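Local structure of DNA replication protein DnaC (Aquifex aeolicus, 3ECC) at residues Gly45-Lys51 against Ile179-Arg185; Gly70-Thr75 against Val103-Leu109. The protein probably binds and hydrolyses ATP as a bacterial helicase loader of the AAA+ type, acting in the initiation of DNA replication. The contacts are given in a common frame with arbitrary orientation. Numbering follows the deposited sequence.

Contact 1 of 2, residues Gly45-Lys51 against Ile179-Arg185; sequences GSPGVGK and IKGSDLR. With ADP (adenosine-5'-diphosphate), chain B; BEF (beryllium trifluoride ion), chain D.
The loop Gly45-Lys51, running from strand 40-45 into helix 51-65, wraps the ADP phosphates, and the C-terminal tail Ile179-Arg185 passes beside it in irregular conformation. Ser46 to Val49 form a type II turn with Gly48 at positive phi, and Gly50 is the N-cap of the helix. Along the tail, Ile179 (chi1 m, chi2 t) points at the loop, its CD1 4.2 Å from Lys51 CG. Ile179 O accepts a hydrogen bond from a water (2.4 Å, very short) that in turn accepts one from Ser46 N (2.9 Å). Gly181 O lies 3.3 Å from Val49 CG2. Leu184, at positive phi, comes back against the turn: its CA is 3.6 Å from Gly48 CA and makes a CA-H...O contact of 3.4 Å with Pro47 O, while CD1 meets Pro47 CB at 3.3 Å. A CB on Gly48 would clash with Leu184 CG and Arg185 N. Arg185 lays a guanidinium face over Gly48 CA and donates from NH1 (2.9 Å) and NH2 (2.6 Å) to fluoride F3 of BeF3. From the other segment, Gly48 N reaches ADP O3B (3.2 Å), Lys51 N reaches O2B (2.9 Å), and Lys51 NZ bonds both O2B (2.7 Å) and F1 (2.4 Å, very short). Amides around the beta-phosphate and a lysine reaching the gamma-phosphate mimic are the signature of a Walker A P-loop.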
loop_
_atom_site.group_PDB
_atom_site.type_symbol
_atom_site.label_atom_id
_atom_site.label_comp_id
_atom_site.label_asym_id
_atom_site.label_seq_id
_atom_site.Cartn_x
_atom_site.Cartn_y
_atom_site.Cartn_z
ATOM N N GLY A 45 2.139 2.124 10.967
ATOM C CA GLY A 45 2.285 3.154 11.989
ATOM C C GLY A 45 0.991 3.850 12.375
ATOM O O GLY A 45 -0.060 3.624 11.776
ATOM N N SER A 46 1.084 4.711 13.379
ATOM C CA SER A 46 -0.037 5.523 13.837
ATOM C C SER A 46 -0.415 6.629 12.836
ATOM O O SER A 46 0.350 6.914 11.912
ATOM C CB SER A 46 0.303 6.145 15.189
ATOM O OG SER A 46 0.165 5.185 16.212
ATOM N N PRO A 47 -1.613 7.235 13.013
ATOM C CA PRO A 47 -2.115 8.379 12.232
ATOM C C PRO A 47 -1.175 9.594 12.238
ATOM O O PRO A 47 -0.458 9.812 13.216
ATOM C CB PRO A 47 -3.423 8.742 12.950
ATOM C CG PRO A 47 -3.886 7.461 13.564
ATOM C CD PRO A 47 -2.643 6.686 13.920
ATOM N N GLY A 48 -1.179 10.363 11.150
ATOM C CA GLY A 48 -0.435 11.629 11.091
ATOM C C GLY A 48 1.065 11.461 10.922
ATOM O O GLY A 48 1.813 12.446 10.833
ATOM N N VAL A 49 1.498 10.206 10.877
ATOM C CA VAL A 49 2.906 9.874 10.793
ATOM C C VAL A 49 3.518 10.131 9.402
ATOM O O VAL A 49 4.719 10.344 9.284
ATOM C CB VAL A 49 3.141 8.415 11.258
ATOM C CG1 VAL A 49 4.344 7.799 10.570
ATOM C CG2 VAL A 49 3.277 8.369 12.790
ATOM N N GLY A 50 2.690 10.135 8.360
ATOM C CA GLY A 50 3.178 10.419 7.001
ATOM C C GLY A 50 3.167 9.254 6.019
ATOM O O GLY A 50 3.747 9.348 4.942
ATOM N N LYS A 51 2.489 8.164 6.377
ATOM C CA LYS A 51 2.503 6.937 5.571
ATOM C C LYS A 51 1.986 7.171 4.148
ATOM O O LYS A 51 2.669 6.844 3.169
ATOM C CB LYS A 51 1.711 5.817 6.256
ATOM C CG LYS A 51 2.248 5.426 7.622
ATOM C CD LYS A 51 1.483 4.260 8.230
ATOM C CE LYS A 51 0.023 4.605 8.481
ATOM N NZ LYS A 51 -0.152 5.637 9.548
ATOM N N ILE A 179 6.976 3.339 10.752
ATOM C CA ILE A 179 7.147 4.776 10.889
ATOM C C ILE A 179 6.570 5.235 12.215
ATOM O O ILE A 179 5.401 4.986 12.517
ATOM C CB ILE A 179 6.473 5.514 9.732
ATOM C CG1 ILE A 179 7.055 5.028 8.411
ATOM C CG2 ILE A 179 6.644 7.012 9.876
ATOM C CD1 ILE A 179 6.452 5.691 7.243
ATOM N N LYS A 180 7.402 5.897 13.013
ATOM C CA LYS A 180 7.068 6.150 14.407
ATOM C C LYS A 180 7.114 7.619 14.799
ATOM O O LYS A 180 7.546 7.961 15.895
ATOM C CB LYS A 180 7.960 5.317 15.327
ATOM C CG LYS A 180 7.691 3.835 15.228
ATOM C CD LYS A 180 7.932 3.125 16.558
ATOM C CE LYS A 180 9.418 2.878 16.803
ATOM N NZ LYS A 180 9.926 1.692 16.044
ATOM N N GLY A 181 6.648 8.490 13.916
ATOM C CA GLY A 181 6.538 9.910 14.255
ATOM C C GLY A 181 5.526 10.160 15.368
ATOM O O GLY A 181 4.614 9.360 15.585
ATOM N N SER A 182 5.679 11.269 16.080
ATOM C CA SER A 182 4.782 11.563 17.191
ATOM C C SER A 182 4.088 12.911 17.015
ATOM O O SER A 182 4.614 13.818 16.365
ATOM C CB SER A 182 5.536 11.533 18.521
ATOM O OG SER A 182 4.737 10.972 19.552
ATOM N N ASP A 183 2.903 13.026 17.605
ATOM C CA ASP A 183 2.065 14.219 17.474
ATOM C C ASP A 183 1.298 14.185 16.169
ATOM O O ASP A 183 0.641 15.159 15.785
ATOM C CB ASP A 183 2.888 15.499 17.524
ATOM C CG ASP A 183 2.016 16.738 17.580
ATOM O OD1 ASP A 183 1.557 17.078 18.693
ATOM O OD2 ASP A 183 1.780 17.363 16.520
ATOM N N LEU A 184 1.402 13.068 15.471
ATOM C CA LEU A 184 0.518 12.857 14.368
ATOM C C LEU A 184 0.619 14.019 13.382
ATOM O O LEU A 184 1.711 14.460 13.046
ATOM C CB LEU A 184 -0.896 12.748 14.902
ATOM C CG LEU A 184 -1.942 12.350 13.899
ATOM C CD1 LEU A 184 -2.980 11.523 14.629
ATOM C CD2 LEU A 184 -2.540 13.591 13.263
ATOM N N ARG A 185 -0.529 14.530 12.946
ATOM C CA ARG A 185 -0.580 15.444 11.806
ATOM C C ARG A 185 0.013 16.812 12.098
ATOM O O ARG A 185 0.485 17.490 11.189
ATOM C CB ARG A 185 -2.015 15.575 11.292
ATOM C CG ARG A 185 -2.627 14.237 10.902
ATOM C CD ARG A 185 -3.799 14.386 9.948
ATOM N NE ARG A 185 -3.759 13.389 8.877
ATOM C CZ ARG A 185 -3.853 12.073 9.058
ATOM N NH1 ARG A 185 -3.993 11.564 10.274
ATOM N NH2 ARG A 185 -3.803 11.257 8.016
HETATM P PB ADP B . -0.715 8.894 7.509
HETATM O O1B ADP B . -0.973 8.512 6.063
HETATM O O2B ADP B . 0.255 7.988 8.221
HETATM O O3B ADP B . -1.962 9.189 8.295
HETATM P PA ADP B . -0.256 11.350 6.213
HETATM O O1A ADP B . 0.596 10.957 5.030
HETATM O O2A ADP B . -1.709 11.456 5.781
HETATM O O3A ADP B . 0.004 10.315 7.430
HETATM O "O5'" ADP B . 0.263 12.727 6.866
HETATM C "C5'" ADP B . -0.615 13.740 7.346
HETATM C "C4'" ADP B . -0.216 15.084 6.752
HETATM O "O4'" ADP B . 1.105 15.415 7.182
HETATM C "C3'" ADP B . -0.178 15.029 5.238
HETATM O "O3'" ADP B . -0.861 16.167 4.737
HETATM C "C2'" ADP B . 1.297 15.046 4.867
HETATM O "O2'" ADP B . 1.525 15.847 3.724
HETATM C "C1'" ADP B . 1.966 15.667 6.067
HETATM N N9 ADP B . 3.325 15.123 6.339
HETATM C C8 ADP B . 3.627 13.990 7.008
HETATM N N7 ADP B . 4.975 13.818 7.096
HETATM C C5 ADP B . 5.555 14.863 6.494
HETATM C C6 ADP B . 6.946 15.319 6.221
HETATM N N6 ADP B . 8.029 14.619 6.634
HETATM N N1 ADP B . 7.108 16.472 5.558
HETATM C C2 ADP B . 6.059 17.211 5.144
HETATM N N3 ADP B . 4.776 16.859 5.356
HETATM C C4 ADP B . 4.469 15.725 6.005
HETATM BE BE BEF D . -3.546 7.492 8.261
HETATM F F1 BEF D . -2.391 6.563 9.212
HETATM F F2 BEF D . -3.608 7.301 6.501
HETATM F F3 BEF D . -4.269 8.905 9.028
HETATM O O HOH W 1 3.860 4.586 14.339
#

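Contact 2 of 2, residues Gly70-Thr75 against Val103-Leu109; sequences GYFFDT and VLVLDDL. With BEF (beryllium trifluoride ion), chain D.
Asp107 O accepts hydrogen bonds from Thr75 OG1 (2.6 Å) and Thr75 N (3.0 Å). Strands 71-74 and 104-107 run parallel, axes 5.0 Å apart at 18°, with Tyr71 beside Leu104, Phe72 beside Val105, Phe73 beside Leu106 and Asp74 beside Asp107. Hydrogen bonds alternate along them: Tyr71 N to Val103 O (3.1 Å), Val105 N to Tyr71 O (3.0 Å), Phe73 N to Val105 O (3.1 Å), Asp107 N to Phe73 O (3.0 Å). On one face Phe72 (chi1 t) brings CD1 to 3.7 Å from Val105 CG1 and CZ to 3.6 Å from Asp107 CB; on the other, the Phe73 ring edge meets Leu104 (Phe73 CD2 to Leu104 CD1 3.7 Å). Both aspartates belong to magnesium sites seen in this protein, as at a Walker B strand end: Asp107 OD2 is hydrogen-bonded to Thr139 and Thr52, Asp108 OD2 to Ser111, while Asp108 OD1 approaches BeF3 F2 (3.2 Å). Helix 51-65 covers Phe72, helix 75-86 Phe73 and Leu106; strand 136-141 continues the sheet beyond 104-107.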
loop_
_atom_site.group_PDB
_atom_site.type_symbol
_atom_site.label_atom_id
_atom_site.label_comp_id
_atom_site.label_asym_id
_atom_site.label_seq_id
_atom_site.Cartn_x
_atom_site.Cartn_y
_atom_site.Cartn_z
ATOM N N GLY A 70 1.404 4.209 -12.370
ATOM C CA GLY A 70 0.616 3.370 -11.471
ATOM C C GLY A 70 -0.662 4.055 -11.019
ATOM O O GLY A 70 -1.082 5.057 -11.612
ATOM N N TYR A 71 -1.277 3.532 -9.958
ATOM C CA TYR A 71 -2.534 4.085 -9.445
ATOM C C TYR A 71 -2.523 4.184 -7.919
ATOM O O TYR A 71 -1.934 3.342 -7.242
ATOM C CB TYR A 71 -3.726 3.233 -9.904
ATOM C CG TYR A 71 -3.962 3.203 -11.405
ATOM C CD1 TYR A 71 -4.887 4.056 -12.005
ATOM C CD2 TYR A 71 -3.276 2.305 -12.219
ATOM C CE1 TYR A 71 -5.111 4.023 -13.375
ATOM C CE2 TYR A 71 -3.489 2.266 -13.589
ATOM C CZ TYR A 71 -4.406 3.124 -14.161
ATOM O OH TYR A 71 -4.613 3.079 -15.520
ATOM N N PHE A 72 -3.166 5.229 -7.393
ATOM C CA PHE A 72 -3.368 5.389 -5.951
ATOM C C PHE A 72 -4.841 5.240 -5.602
ATOM O O PHE A 72 -5.686 5.997 -6.081
ATOM C CB PHE A 72 -2.862 6.757 -5.464
ATOM C CG PHE A 72 -3.166 7.036 -4.014
ATOM C CD1 PHE A 72 -2.236 6.760 -3.027
ATOM C CD2 PHE A 72 -4.391 7.568 -3.635
ATOM C CE1 PHE A 72 -2.526 7.007 -1.691
ATOM C CE2 PHE A 72 -4.682 7.814 -2.300
ATOM C CZ PHE A 72 -3.750 7.534 -1.333
ATOM N N PHE A 73 -5.149 4.264 -4.758
ATOM C CA PHE A 73 -6.520 4.076 -4.296
ATOM C C PHE A 73 -6.590 4.099 -2.790
ATOM O O PHE A 73 -5.688 3.617 -2.123
ATOM C CB PHE A 73 -7.096 2.757 -4.822
ATOM C CG PHE A 73 -7.463 2.796 -6.279
ATOM C CD1 PHE A 73 -8.608 3.454 -6.703
ATOM C CD2 PHE A 73 -6.660 2.184 -7.227
ATOM C CE1 PHE A 73 -8.944 3.498 -8.041
ATOM C CE2 PHE A 73 -6.996 2.225 -8.569
ATOM C CZ PHE A 73 -8.138 2.885 -8.973
ATOM N N ASP A 74 -7.647 4.696 -2.258
ATOM C CA ASP A 74 -8.050 4.407 -0.898
ATOM C C ASP A 74 -8.695 3.040 -0.976
ATOM O O ASP A 74 -9.457 2.757 -1.902
ATOM C CB ASP A 74 -9.054 5.440 -0.377
ATOM C CG ASP A 74 -9.576 5.105 1.017
ATOM O OD1 ASP A 74 -8.855 5.347 2.008
ATOM O OD2 ASP A 74 -10.707 4.600 1.119
ATOM N N THR A 75 -8.366 2.185 -0.019
ATOM C CA THR A 75 -8.783 0.800 -0.073
ATOM C C THR A 75 -10.297 0.653 0.016
ATOM O O THR A 75 -10.902 -0.126 -0.729
ATOM C CB THR A 75 -8.105 -0.006 1.018
ATOM O OG1 THR A 75 -6.698 0.274 0.989
ATOM C CG2 THR A 75 -8.326 -1.483 0.789
ATOM N N VAL A 103 2.090 -0.764 -10.814
ATOM C CA VAL A 103 2.237 -0.282 -9.441
ATOM C C VAL A 103 0.864 0.058 -8.887
ATOM O O VAL A 103 0.096 0.772 -9.523
ATOM C CB VAL A 103 3.128 0.980 -9.360
ATOM C CG1 VAL A 103 3.147 1.530 -7.945
ATOM C CG2 VAL A 103 4.536 0.673 -9.805
ATOM N N LEU A 104 0.551 -0.468 -7.709
ATOM C CA LEU A 104 -0.721 -0.186 -7.070
ATOM C C LEU A 104 -0.514 0.201 -5.614
ATOM O O LEU A 104 0.249 -0.441 -4.889
ATOM C CB LEU A 104 -1.668 -1.389 -7.174
ATOM C CG LEU A 104 -3.111 -1.213 -6.669
ATOM C CD1 LEU A 104 -3.946 -0.340 -7.609
ATOM C CD2 LEU A 104 -3.775 -2.564 -6.477
ATOM N N VAL A 105 -1.187 1.272 -5.200
ATOM C CA VAL A 105 -1.185 1.685 -3.813
ATOM C C VAL A 105 -2.531 1.348 -3.200
ATOM O O VAL A 105 -3.567 1.844 -3.650
ATOM C CB VAL A 105 -0.931 3.203 -3.662
ATOM C CG1 VAL A 105 -0.664 3.557 -2.197
ATOM C CG2 VAL A 105 0.222 3.645 -4.541
ATOM N N LEU A 106 -2.515 0.484 -2.191
ATOM C CA LEU A 106 -3.687 0.262 -1.352
ATOM C C LEU A 106 -3.521 1.028 -0.043
ATOM O O LEU A 106 -2.783 0.597 0.847
ATOM C CB LEU A 106 -3.888 -1.232 -1.073
ATOM C CG LEU A 106 -4.089 -2.183 -2.256
ATOM C CD1 LEU A 106 -4.290 -3.597 -1.761
ATOM C CD2 LEU A 106 -5.257 -1.750 -3.121
ATOM N N ASP A 107 -4.189 2.174 0.057
ATOM C CA ASP A 107 -3.995 3.086 1.179
ATOM C C ASP A 107 -5.037 2.832 2.260
ATOM O O ASP A 107 -6.222 2.653 1.956
ATOM C CB ASP A 107 -4.066 4.542 0.702
ATOM C CG ASP A 107 -3.477 5.522 1.707
ATOM O OD1 ASP A 107 -4.238 6.360 2.233
ATOM O OD2 ASP A 107 -2.253 5.459 1.972
ATOM N N ASP A 108 -4.591 2.837 3.517
ATOM C CA ASP A 108 -5.435 2.496 4.669
ATOM C C ASP A 108 -6.052 1.106 4.541
ATOM O O ASP A 108 -7.256 0.927 4.732
ATOM C CB ASP A 108 -6.510 3.561 4.910
ATOM C CG ASP A 108 -6.276 4.353 6.191
ATOM O OD1 ASP A 108 -6.339 5.609 6.153
ATOM O OD2 ASP A 108 -6.030 3.716 7.240
ATOM N N LEU A 109 -5.212 0.128 4.219
ATOM C CA LEU A 109 -5.669 -1.234 3.939
ATOM C C LEU A 109 -6.425 -1.866 5.122
ATOM O O LEU A 109 -5.855 -2.104 6.195
ATOM C CB LEU A 109 -4.501 -2.125 3.474
ATOM C CG LEU A 109 -4.784 -3.602 3.152
ATOM C CD1 LEU A 109 -5.819 -3.782 2.043
ATOM C CD2 LEU A 109 -3.501 -4.322 2.774
HETATM BE BE BEF D . -3.546 7.492 8.261
HETATM F F1 BEF D . -2.391 6.563 9.212
HETATM F F2 BEF D . -3.608 7.301 6.501
HETATM F F3 BEF D . -4.269 8.905 9.028
#

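In the fold
After an N-terminal stretch that contributes to the ADP pocket, the chain passes helix 17-31 and strand 40-45, then lays down the loop 45-51, the first half of contact 1. Helix 51-65 leads on to strand 71-74, and helices 75-86 and 93-99 fill the return to strand 104-107, so contact 2 closes a short beta-alpha-beta crossover at one edge of the parallel sheet. Only after strands 136-141 and 174-178 does the tail 179-185 come back to the loop, closing contact 1; contact 2 therefore lies wholly within that larger circuit. Their centres are about 18 Å apart and they do not touch, yet both reach BeF3, from the P-loop side and from the aspartate end.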